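Local coordinates for mitochondrial enolase superfamily member 1 (Homo sapiens, PDB 4A35), which catalyses the magnesium-dependent dehydration of L-fuconate to 2-keto-3-deoxy-L-fuconate, a step in the breakdown of L-fucose, at the interface of chains A and B. Residues are numbered along the deposited sequence; one frame, centred on the assembly and turned at random. Chains: chain A/B, Mitochondrial enolase superfamily member 1.

All four contacts belong to one two-fold symmetric interface between the copies. Contact 1 and contact 3 are close neighbours: their C-alpha centres are about 9 Å apart, and they share A:Ile105 of the 3-10 helix 102-105. Helix 110-131 also serves both. Contact 4, where helices 285-295 and 311-319 meet, has its centre about 20 Å from that of contact 1 and 17 Å from that of contact 3. Contact 2 is an outlying patch, about 27 Å from contacts 1 and 3 and 19 Å from contact 4. Together they join both the N-terminal and the barrel domains. This extent suits a stable dimer, although the structure alone does not prove one.

Contact 1: the interface of chains A and B. Residues chain A 65, 105, 110-111; chain B 65, 105, 110-111.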
loop_
_atom_site.group_PDB
_atom_site.type_symbol
_atom_site.label_atom_id
_atom_site.label_comp_id
_atom_site.label_asym_id
_atom_site.label_seq_id
_atom_site.Cartn_x
_atom_site.Cartn_y
_atom_site.Cartn_z
ATOM N N VAL A 65 -0.240 -8.971 -12.522
ATOM C CA VAL A 65 0.736 -8.608 -11.475
ATOM C C VAL A 65 0.407 -9.370 -10.160
ATOM O O VAL A 65 1.310 -9.901 -9.449
ATOM C CB VAL A 65 0.812 -7.057 -11.294
ATOM C CG1 VAL A 65 1.879 -6.696 -10.273
ATOM C CG2 VAL A 65 1.060 -6.340 -12.628
ATOM N N ILE A 105 7.899 -5.287 -0.631
ATOM C CA ILE A 105 7.065 -4.834 -1.742
ATOM C C ILE A 105 5.625 -4.432 -1.285
ATOM O O ILE A 105 4.835 -3.980 -2.122
ATOM C CB ILE A 105 7.078 -5.739 -2.954
ATOM C CG1 ILE A 105 6.367 -7.079 -2.665
ATOM C CG2 ILE A 105 8.552 -5.900 -3.515
ATOM C CD1 ILE A 105 6.161 -7.971 -4.020
ATOM N N GLY A 110 -1.310 -3.133 -1.207
ATOM C CA GLY A 110 -1.158 -3.314 -2.631
ATOM C C GLY A 110 -1.177 -4.767 -3.083
ATOM O O GLY A 110 -1.799 -5.662 -2.446
ATOM N N VAL A 111 -0.442 -4.996 -4.178
ATOM C CA VAL A 111 -0.392 -6.294 -4.882
ATOM C C VAL A 111 -0.100 -7.457 -3.942
ATOM O O VAL A 111 -0.814 -8.483 -3.972
ATOM C CB VAL A 111 0.623 -6.261 -6.040
ATOM C CG1 VAL A 111 0.964 -7.689 -6.510
ATOM C CG2 VAL A 111 0.053 -5.426 -7.193
ATOM N N VAL B 65 7.791 -9.378 -9.417
ATOM C CA VAL B 65 6.430 -8.808 -9.348
ATOM C C VAL B 65 6.461 -7.317 -9.793
ATOM O O VAL B 65 5.574 -6.827 -10.552
ATOM C CB VAL B 65 5.805 -9.022 -7.931
ATOM C CG1 VAL B 65 4.377 -8.504 -7.902
ATOM C CG2 VAL B 65 5.867 -10.494 -7.500
ATOM N N ILE B 105 -4.956 -1.864 -7.919
ATOM C CA ILE B 105 -3.954 -2.726 -7.297
ATOM C C ILE B 105 -3.002 -1.942 -6.337
ATOM O O ILE B 105 -2.141 -2.566 -5.705
ATOM C CB ILE B 105 -3.220 -3.637 -8.257
ATOM C CG1 ILE B 105 -2.286 -2.836 -9.192
ATOM C CG2 ILE B 105 -4.238 -4.582 -9.019
ATOM C CD1 ILE B 105 -1.312 -3.813 -10.069
ATOM N N GLY B 110 2.589 0.026 -2.508
ATOM C CA GLY B 110 3.053 -1.291 -2.874
ATOM C C GLY B 110 3.700 -1.366 -4.249
ATOM O O GLY B 110 4.284 -0.376 -4.773
ATOM N N VAL B 111 3.549 -2.552 -4.848
ATOM C CA VAL B 111 4.182 -2.917 -6.131
ATOM C C VAL B 111 3.941 -1.877 -7.218
ATOM O O VAL B 111 4.899 -1.442 -7.895
ATOM C CB VAL B 111 3.728 -4.312 -6.601
ATOM C CG1 VAL B 111 4.062 -4.523 -8.091
ATOM C CG2 VAL B 111 4.395 -5.384 -5.733
HETATM O O HOH W 1 2.291 -4.631 -2.911
HETATM O O HOH W 2 0.576 -2.337 -5.420
#
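The first turn of helix 110-131 in the N-terminal domain packs on its own copy, with A:Val111 against B:Val111 at the two-fold axis. Their CB atoms are 3.7 Å apart. Each valine spreads its two branches over different neighbours. CG2 of A:Val111 lies 3.6 Å from CD1 of B:Ile105, the two side chains side by side and pointing the same way. The other branch, CG1, is anti to the backbone N (chi1 164°). It slides past B:Val65 in the opposite direction, with 3.8 Å between A:Val111 CG1 and B:Val65 CG1. B:Val65 sits on helix 63-73, and its CG1 also comes 3.9 Å from CG1 of A:Val65. The A:Ile105 side chain crosses that of B:Val65 at about a right angle, touching it with CD1. CG1 of A:Ile105 stands between backbone N and carbonyl carbon (chi1 69°), and its chain runs out to put CD1 against both B:Val111 CG2 and B:Val65 CB. Two waters bridge the backbones beside this apolar core. One lies 3.1 Å from A:Val111 N, in nearly straight line with its N-H (159° at H), and 2.7 Å from B:Ile105 O. Its twin joins B:Val111 N to A:Ile105 O. The helix-start amides are therefore linked to the partner through solvent. The patch forms a small apolar core with a pair of bridging waters beside it, close to the axis, which likely sets the register of the two N-terminal domains.

Contact 2: the interface of chains A and B. Residues chain A 257-259; chain B 157-158.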
loop_
_atom_site.group_PDB
_atom_site.type_symbol
_atom_site.label_atom_id
_atom_site.label_comp_id
_atom_site.label_asym_id
_atom_site.label_seq_id
_atom_site.Cartn_x
_atom_site.Cartn_y
_atom_site.Cartn_z
ATOM N N ASP A 257 -10.692 16.256 -2.495
ATOM C CA ASP A 257 -9.809 16.762 -1.462
ATOM C C ASP A 257 -10.718 17.066 -0.251
ATOM O O ASP A 257 -11.954 17.055 -0.389
ATOM C CB ASP A 257 -8.985 17.985 -1.937
ATOM C CG ASP A 257 -7.875 17.594 -2.920
ATOM O OD1 ASP A 257 -7.775 16.386 -3.276
ATOM O OD2 ASP A 257 -7.109 18.477 -3.315
ATOM N N VAL A 258 -10.136 17.330 0.920
ATOM C CA VAL A 258 -10.932 17.436 2.141
ATOM C C VAL A 258 -11.941 18.630 2.082
ATOM O O VAL A 258 -13.142 18.390 2.245
ATOM C CB VAL A 258 -10.002 17.457 3.389
ATOM C CG1 VAL A 258 -10.743 17.904 4.658
ATOM C CG2 VAL A 258 -9.350 16.079 3.590
ATOM N N PRO A 259 -11.517 19.901 1.842
ATOM C CA PRO A 259 -12.509 20.993 1.796
ATOM C C PRO A 259 -13.530 20.774 0.669
ATOM O O PRO A 259 -14.727 21.009 0.876
ATOM C CB PRO A 259 -11.639 22.246 1.558
ATOM C CG PRO A 259 -10.289 21.852 2.092
ATOM C CD PRO A 259 -10.146 20.434 1.671
ATOM N N THR B 157 -3.840 19.556 -1.131
ATOM C CA THR B 157 -4.158 21.002 -1.202
ATOM C C THR B 157 -4.696 21.577 0.133
ATOM O O THR B 157 -4.659 22.779 0.311
ATOM C CB THR B 157 -5.215 21.281 -2.310
ATOM O OG1 THR B 157 -6.421 20.576 -1.974
ATOM C CG2 THR B 157 -4.723 20.879 -3.688
ATOM N N ASP B 158 -5.155 20.722 1.070
ATOM C CA ASP B 158 -5.624 21.147 2.394
ATOM C C ASP B 158 -4.446 21.598 3.303
ATOM O O ASP B 158 -4.695 22.245 4.312
ATOM C CB ASP B 158 -6.461 20.057 3.074
ATOM C CG ASP B 158 -5.807 18.670 3.120
ATOM O OD1 ASP B 158 -5.239 18.226 2.066
ATOM O OD2 ASP B 158 -5.854 18.027 4.199
#
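The hydroxyl OG1 of B:Thr157 donates a short hydrogen bond to the carboxylate OD2 of A:Asp257, at 2.6 Å. The donor comes to the anti side of that oxygen, 25° out of the carboxylate plane. The two side chains cross at about a right angle. OG1 of B:Thr157 lies between its backbone N and carbonyl carbon (chi1 62°), which turns the hydroxyl to A:Asp257. The methyl CG2 of the threonine also approaches the same oxygen, at 3.4 Å from A:Asp257 OD2. Next along chain B, B:Asp158 faces the start of the helix in chain A. Its CB meets the ring of A:Pro259, with 4.0 Å to CD. Its OD2 lies 4.0 Å from the CG2 methyl of A:Val258. The carboxylates of A:Asp257 and B:Asp158 come near without touching, 5.7 Å between OD2 of the first and OD1 of the second. Both lie near the N-terminal end of helix 258-268, whose dipole might ease the like charges. A:Asp257 directly precedes that helix, which follows strand 247-251, the strand that ends in the magnesium ligand A:Asp251. B:Thr157 and B:Asp158 belong to the loop between helices 144-148 and 162-171. The patch thus sets a barrel helix start of one copy against a loop of the other.

Contact 3: the interface of chains A and B. Residues chain A 104-107; chain B 57, 114, 307, 332.
Chain B meets the indole of A:Trp104 from both sides. On one face stands B:Arg332, its NH2 3.2 Å from the centroid of the five-membered ring, a cation-pi contact. The amide of B:Gln307 is stacked on this same face, toward the six-membered ring, with planes 28° apart. From the other side, at the NE1/CZ2 rim, comes the edge of B:Phe57, the ring planes 78° apart and its CE2 3.6 Å from A:Trp104 CZ2. At the indole edge, NE1 makes a weak bond to the backbone O of B:Phe57. B:Arg332 also grips the tryptophan's own carbonyl end-on, with NH2 2.8 Å and NH1 3.0 Å from A:Trp104 O. That oxygen lies in the guanidinium plane, and the NH1 donor sits nearly along the C=O axis. The arginine chain bends twice, at chi2 and chi3, which brings the group round to this position. CD2 of B:Leu114 lies over one guanidinium face, 3.8 Å above its plane. A water joins A:Gly106 O (2.8 Å), the carbonyl of the cis peptide bond to A:Pro107, to B:Gln307 O (2.6 Å). Swapping the tryptophan for a leucine would probably leave B:Arg332 without its aromatic face and B:Phe57 without the surface its edge rests on. The site plugs the 102-105 turn of one copy into the other, next to the magnesium ligand B:Glu306, and may steady that loop.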
loop_
_atom_site.group_PDB
_atom_site.type_symbol
_atom_site.label_atom_id
_atom_site.label_comp_id
_atom_site.label_asym_id
_atom_site.label_seq_id
_atom_site.Cartn_x
_atom_site.Cartn_y
_atom_site.Cartn_z
ATOM N N TRP A 104 8.908 -6.186 1.775
ATOM C CA TRP A 104 9.411 -4.896 1.277
ATOM C C TRP A 104 8.516 -4.372 0.143
ATOM O O TRP A 104 8.401 -3.156 -0.018
ATOM C CB TRP A 104 10.843 -5.056 0.718
ATOM C CG TRP A 104 11.526 -3.734 0.437
ATOM C CD1 TRP A 104 11.638 -3.110 -0.776
ATOM C CD2 TRP A 104 12.188 -2.901 1.380
ATOM N NE1 TRP A 104 12.304 -1.918 -0.632
ATOM C CE2 TRP A 104 12.693 -1.781 0.673
ATOM C CE3 TRP A 104 12.414 -2.988 2.774
ATOM C CZ2 TRP A 104 13.322 -0.710 1.323
ATOM C CZ3 TRP A 104 13.102 -1.964 3.407
ATOM C CH2 TRP A 104 13.585 -0.857 2.676
ATOM N N ILE A 105 7.899 -5.287 -0.631
ATOM C CA ILE A 105 7.065 -4.834 -1.742
ATOM C C ILE A 105 5.625 -4.432 -1.285
ATOM O O ILE A 105 4.835 -3.980 -2.122
ATOM C CB ILE A 105 7.078 -5.739 -2.954
ATOM C CG1 ILE A 105 6.367 -7.079 -2.665
ATOM C CG2 ILE A 105 8.552 -5.900 -3.515
ATOM C CD1 ILE A 105 6.161 -7.971 -4.020
ATOM N N GLY A 106 5.367 -4.507 0.018
ATOM C CA GLY A 106 4.159 -3.978 0.642
ATOM C C GLY A 106 4.680 -2.902 1.596
ATOM O O GLY A 106 5.131 -1.847 1.143
ATOM N N PRO A 107 4.789 -3.192 2.920
ATOM C CA PRO A 107 4.280 -4.391 3.597
ATOM C C PRO A 107 2.772 -4.322 3.843
ATOM O O PRO A 107 2.222 -3.256 4.195
ATOM C CB PRO A 107 5.016 -4.389 4.961
ATOM C CG PRO A 107 5.659 -3.049 5.094
ATOM C CD PRO A 107 5.350 -2.222 3.885
ATOM N N PHE B 57 14.117 -0.064 -5.686
ATOM C CA PHE B 57 14.871 -0.992 -4.831
ATOM C C PHE B 57 13.979 -2.016 -4.115
ATOM O O PHE B 57 12.896 -1.681 -3.596
ATOM C CB PHE B 57 15.604 -0.154 -3.794
ATOM C CG PHE B 57 16.263 -0.900 -2.661
ATOM C CD1 PHE B 57 17.297 -1.815 -2.910
ATOM C CD2 PHE B 57 15.840 -0.712 -1.344
ATOM C CE1 PHE B 57 17.932 -2.485 -1.853
ATOM C CE2 PHE B 57 16.459 -1.403 -0.285
ATOM C CZ PHE B 57 17.489 -2.303 -0.551
ATOM N N LEU B 114 6.047 1.273 -6.586
ATOM C CA LEU B 114 7.475 0.982 -6.816
ATOM C C LEU B 114 7.771 0.956 -8.327
ATOM O O LEU B 114 8.723 1.620 -8.793
ATOM C CB LEU B 114 7.829 -0.381 -6.193
ATOM C CG LEU B 114 7.725 -0.439 -4.639
ATOM C CD1 LEU B 114 8.185 -1.782 -4.153
ATOM C CD2 LEU B 114 8.651 0.630 -3.973
ATOM N N GLN B 307 9.519 3.584 4.294
ATOM C CA GLN B 307 8.531 2.700 3.695
ATOM C C GLN B 307 7.167 3.390 3.639
ATOM O O GLN B 307 6.160 2.737 3.342
ATOM C CB GLN B 307 8.440 1.351 4.463
ATOM C CG GLN B 307 9.689 0.473 4.211
ATOM C CD GLN B 307 9.384 -1.014 4.154
ATOM O OE1 GLN B 307 9.847 -1.805 4.994
ATOM N NE2 GLN B 307 8.730 -1.461 3.090
ATOM N N ARG B 332 10.554 4.655 -3.176
ATOM C CA ARG B 332 9.326 4.240 -2.508
ATOM C C ARG B 332 8.176 5.183 -2.940
ATOM O O ARG B 332 7.080 4.742 -3.235
ATOM C CB ARG B 332 9.502 4.321 -0.976
ATOM C CG ARG B 332 8.184 3.921 -0.182
ATOM C CD ARG B 332 7.698 2.494 -0.449
ATOM N NE ARG B 332 8.752 1.518 -0.131
ATOM C CZ ARG B 332 8.570 0.203 -0.079
ATOM N NH1 ARG B 332 7.365 -0.321 -0.328
ATOM N NH2 ARG B 332 9.584 -0.603 0.250
HETATM O O HOH W 3 5.043 0.793 1.941
#

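Contact 4: the interface of chains A and B. Residues chain A 285, 312-313, 316; chain B 283-286.
At B:Asp284 the backbone is extended (phi -91°, psi 88°) before helix 285-295 begins, leaving the first amides of the helix within reach of A:Gln316. The side-chain oxygen OE1 of A:Gln316 takes both. B:Ile285 N is 2.8 Å from A:Gln316 OE1, through a bent bond, and B:Leu286 N is 3.0 Å from it, through a nearly straight one (168° at H). Both donors approach from the same face of the amide. On the other branch, A:Gln316 NE2 gives a bond to B:Asp283 O at 2.8 Å. A further bond from NE2 to A:Val312 O, 3.1 Å, ties the amide to its own helix and helps fix its rotation. The glutamine chain runs extended beyond CG, which carries the amide across to chain B. Its stem slides past B:Leu286, with 3.8 Å from A:Gln316 CB to CD1 of the leucine. CG1 of A:Val312 packs on CB of B:Asp284, at 3.7 Å. CD1 of A:Ile285 reaches CD1 of B:Ile285 tip to tip, 3.9 Å apart. With a leucine in place of A:Gln316, the two helix-start N-H groups and B:Asp283 O would probably lose their mates across the interface. Helices 311-319 and 285-295 belong to the C-terminal barrel domain. They follow, respectively, the segments bearing the magnesium ligands A:Glu306 and B:Glu277. The barrels meet here through these successive helices.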
loop_
_atom_site.group_PDB
_atom_site.type_symbol
_atom_site.label_atom_id
_atom_site.label_comp_id
_atom_site.label_asym_id
_atom_site.label_seq_id
_atom_site.Cartn_x
_atom_site.Cartn_y
_atom_site.Cartn_z
ATOM N N ILE A 285 -6.808 9.162 6.997
ATOM C CA ILE A 285 -7.528 8.971 8.264
ATOM C C ILE A 285 -7.964 10.332 8.786
ATOM O O ILE A 285 -9.143 10.516 9.114
ATOM C CB ILE A 285 -6.630 8.238 9.303
ATOM C CG1 ILE A 285 -6.290 6.799 8.822
ATOM C CG2 ILE A 285 -7.239 8.241 10.713
ATOM C CD1 ILE A 285 -4.753 6.484 8.987
ATOM N N VAL A 312 -4.095 -1.676 10.332
ATOM C CA VAL A 312 -3.458 -0.490 10.971
ATOM C C VAL A 312 -4.232 0.755 10.553
ATOM O O VAL A 312 -4.436 1.646 11.361
ATOM C CB VAL A 312 -1.920 -0.402 10.700
ATOM C CG1 VAL A 312 -1.241 0.800 11.403
ATOM C CG2 VAL A 312 -1.249 -1.700 11.160
ATOM N N ILE A 313 -4.672 0.819 9.286
ATOM C CA ILE A 313 -5.467 1.941 8.791
ATOM C C ILE A 313 -6.811 1.898 9.505
ATOM O O ILE A 313 -7.247 2.940 9.967
ATOM C CB ILE A 313 -5.624 1.930 7.228
ATOM C CG1 ILE A 313 -4.196 1.950 6.493
ATOM C CG2 ILE A 313 -6.476 3.168 6.782
ATOM C CD1 ILE A 313 -3.369 3.315 6.778
ATOM N N GLN A 316 -6.647 3.201 13.125
ATOM C CA GLN A 316 -6.542 4.675 13.242
ATOM C C GLN A 316 -7.842 5.348 12.870
ATOM O O GLN A 316 -8.195 6.333 13.515
ATOM C CB GLN A 316 -5.389 5.209 12.392
ATOM C CG GLN A 316 -4.007 4.697 12.952
ATOM C CD GLN A 316 -2.980 5.067 11.907
ATOM O OE1 GLN A 316 -2.407 6.144 11.988
ATOM N NE2 GLN A 316 -2.827 4.223 10.866
ATOM N N ASP B 283 2.621 2.634 8.487
ATOM C CA ASP B 283 1.250 3.188 8.297
ATOM C C ASP B 283 0.690 3.857 9.556
ATOM O O ASP B 283 -0.380 4.487 9.498
ATOM C CB ASP B 283 0.262 2.050 7.946
ATOM C CG ASP B 283 0.556 1.333 6.653
ATOM O OD1 ASP B 283 0.807 2.020 5.634
ATOM O OD2 ASP B 283 0.475 0.090 6.638
ATOM N N ASP B 284 1.341 3.649 10.715
ATOM C CA ASP B 284 0.683 4.107 11.936
ATOM C C ASP B 284 1.100 5.534 12.265
ATOM O O ASP B 284 2.024 5.760 13.031
ATOM C CB ASP B 284 1.005 3.153 13.080
ATOM C CG ASP B 284 -0.003 3.225 14.224
ATOM O OD1 ASP B 284 -0.863 4.197 14.236
ATOM O OD2 ASP B 284 0.048 2.343 15.084
ATOM N N ILE B 285 0.370 6.482 11.709
ATOM C CA ILE B 285 0.577 7.920 11.932
ATOM C C ILE B 285 0.328 8.225 13.403
ATOM O O ILE B 285 1.171 8.857 14.051
ATOM C CB ILE B 285 -0.366 8.761 11.022
ATOM C CG1 ILE B 285 -0.023 8.542 9.521
ATOM C CG2 ILE B 285 -0.370 10.250 11.396
ATOM C CD1 ILE B 285 -1.323 8.280 8.666
ATOM N N LEU B 286 -0.866 7.803 13.922
ATOM C CA LEU B 286 -1.235 8.087 15.307
ATOM C C LEU B 286 -0.249 7.416 16.270
ATOM O O LEU B 286 0.078 8.017 17.322
ATOM C CB LEU B 286 -2.675 7.658 15.621
ATOM C CG LEU B 286 -3.802 8.267 14.688
ATOM C CD1 LEU B 286 -5.206 7.825 15.184
ATOM C CD2 LEU B 286 -3.726 9.782 14.634
#